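Local atomic coordinates of pectinesterase A (Erwinia chrysanthemi, PDB entry 2NTP), a protein that hydrolyses the methyl esters of pectin to release methanol, a reaction thought to begin the maceration and soft-rotting of plant tissue. Residues A73-L76 / K82-T85. Sequence-based numbering, arbitrary orientation.
Sequences AGTL and KWGT. With ADA (alpha-D-galactopyranuronic acid), chain C; ADA (alpha-D-galactopyranuronic acid), chain B.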
loop_
_atom_site.group_PDB
_atom_site.type_symbol
_atom_site.label_atom_id
_atom_site.label_comp_id
_atom_site.label_asym_id
_atom_site.label_seq_id
_atom_site.Cartn_x
_atom_site.Cartn_y
_atom_site.Cartn_z
ATOM N N ALA A 73 2.416 -14.482 0.628
ATOM C CA ALA A 73 3.149 -14.779 1.861
ATOM C C ALA A 73 3.354 -16.282 2.027
ATOM O O ALA A 73 4.402 -16.715 2.498
ATOM C CB ALA A 73 2.420 -14.210 3.069
ATOM N N GLY A 74 2.353 -17.062 1.618
ATOM C CA GLY A 74 2.384 -18.518 1.756
ATOM C C GLY A 74 3.056 -19.256 0.611
ATOM O O GLY A 74 3.163 -20.489 0.649
ATOM N N THR A 75 3.497 -18.518 -0.409
ATOM C CA THR A 75 4.284 -19.100 -1.500
ATOM C C THR A 75 5.596 -19.612 -0.914
ATOM O O THR A 75 6.228 -18.930 -0.105
ATOM C CB THR A 75 4.563 -18.078 -2.630
ATOM O OG1 THR A 75 3.325 -17.568 -3.138
ATOM C CG2 THR A 75 5.340 -18.714 -3.785
ATOM N N LEU A 76 5.989 -20.818 -1.312
ATOM C CA LEU A 76 7.193 -21.441 -0.761
ATOM C C LEU A 76 8.446 -21.154 -1.587
ATOM O O LEU A 76 8.404 -21.135 -2.818
ATOM C CB LEU A 76 6.988 -22.953 -0.588
ATOM C CG LEU A 76 5.843 -23.407 0.327
ATOM C CD1 LEU A 76 5.703 -24.927 0.296
ATOM C CD2 LEU A 76 6.028 -22.916 1.758
ATOM N N LYS A 82 8.284 -20.189 3.784
ATOM C CA LYS A 82 7.378 -19.200 3.209
ATOM C C LYS A 82 8.104 -17.883 2.966
ATOM O O LYS A 82 9.013 -17.519 3.717
ATOM C CB LYS A 82 6.198 -18.957 4.151
ATOM C CG LYS A 82 5.270 -20.149 4.339
ATOM C CD LYS A 82 4.258 -19.866 5.441
ATOM C CE LYS A 82 3.391 -21.080 5.735
ATOM N NZ LYS A 82 2.482 -20.825 6.889
ATOM N N TRP A 83 7.691 -17.166 1.923
ATOM C CA TRP A 83 8.188 -15.813 1.673
ATOM C C TRP A 83 7.797 -14.854 2.798
ATOM O O TRP A 83 8.593 -13.993 3.196
ATOM C CB TRP A 83 7.673 -15.288 0.334
ATOM C CG TRP A 83 8.443 -15.788 -0.846
ATOM C CD1 TRP A 83 8.085 -16.799 -1.691
ATOM C CD2 TRP A 83 9.707 -15.299 -1.316
ATOM N NE1 TRP A 83 9.047 -16.970 -2.661
ATOM C CE2 TRP A 83 10.054 -16.064 -2.454
ATOM C CE3 TRP A 83 10.581 -14.290 -0.888
ATOM C CZ2 TRP A 83 11.240 -15.855 -3.167
ATOM C CZ3 TRP A 83 11.764 -14.081 -1.599
ATOM C CH2 TRP A 83 12.078 -14.861 -2.725
ATOM N N GLY A 84 6.577 -15.013 3.309
ATOM C CA GLY A 84 6.030 -14.108 4.313
ATOM C C GLY A 84 5.521 -12.830 3.674
ATOM O O GLY A 84 5.741 -12.600 2.486
ATOM N N THR A 85 4.862 -11.990 4.468
ATOM C CA THR A 85 4.213 -10.777 3.948
ATOM C C THR A 85 5.209 -9.765 3.368
ATOM O O THR A 85 5.101 -9.392 2.190
ATOM C CB THR A 85 3.296 -10.130 5.002
ATOM O OG1 THR A 85 2.280 -11.069 5.376
ATOM C CG2 THR A 85 2.620 -8.873 4.451
HETATM C C1 ADA C . 3.767 -10.177 10.933
HETATM C C2 ADA C . 4.543 -9.040 11.600
HETATM C C3 ADA C . 5.024 -8.025 10.560
HETATM C C4 ADA C . 5.782 -8.718 9.423
HETATM C C5 ADA C . 4.919 -9.836 8.840
HETATM C C6 ADA C . 5.634 -10.586 7.748
HETATM O O2 ADA C . 3.683 -8.404 12.547
HETATM O O3 ADA C . 5.831 -7.011 11.182
HETATM O O4 ADA C . 7.003 -9.298 9.905
HETATM O O5 ADA C . 4.547 -10.754 9.880
HETATM O O6B ADA C . 6.259 -9.945 6.876
HETATM O O6A ADA C . 5.568 -11.832 7.754
HETATM C C1 ADA B . -0.662 -8.908 9.187
HETATM C C2 ADA B . 0.494 -9.309 8.262
HETATM C C3 ADA B . 1.041 -10.669 8.684
HETATM C C4 ADA B . 1.443 -10.646 10.159
HETATM C C5 ADA B . 0.246 -10.224 11.013
HETATM C C6 ADA B . 0.633 -10.143 12.461
HETATM O O2 ADA B . 0.053 -9.381 6.900
HETATM O O3 ADA B . 2.143 -11.051 7.852
HETATM O O4 ADA B . 2.517 -9.723 10.379
HETATM O O5 ADA B . -0.271 -8.955 10.570
HETATM O O6B ADA B . 0.484 -9.055 13.065
HETATM O O6A ADA B . 1.091 -11.177 13.005
HETATM O O HOH W 1 9.152 -19.177 -4.689
#
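Ala73 and Thr75 meet Trp83 and Gly84 in a backbone-to-backbone contact that closes a long loop of the right-handed parallel beta-helix, between strand 65-69 and helix 84-87, at the rim of the substrate cleft. It illustrates how a loop tied by main-chain bonds can lead directly into a binding residue. The two runs are nearly antiparallel, 163° apart, and the backbones of Leu76 and Lys82 form a single beta bridge. Gly84 N donates to Ala73 O at 2.9 Å, in the carbonyl plane and on a lone pair. Trp83 N, by contrast, reaches Thr75 O at 3.1 Å almost end-on, with a C=O...N angle of 178°. Gly84, at positive phi, turns the chain into Thr85, and Ala73 CB packs 3.4 Å from Gly84 C. With CG anti to its own carbonyl carbon (chi1 -80°), the Trp83 indole brings CD1 within 3.2 Å of Thr75 O and touches Thr75 CB and CG2, the two side chains crossing at a slant. Lys82 runs outward, its CG touching Leu76 CD2, and ends in a salt bridge with Asp127. Beyond the loop lies Thr85, a substrate-binding residue that packs on Gln129 and on the proton donor Asp154; Thr85 N makes a weak 3.4 Å hydrogen bond to the carboxylate O6A of a galacturonate. At the other end a water in the indole plane takes the Trp83 NE1 hydrogen at 3.0 Å and donates to Leu76 O.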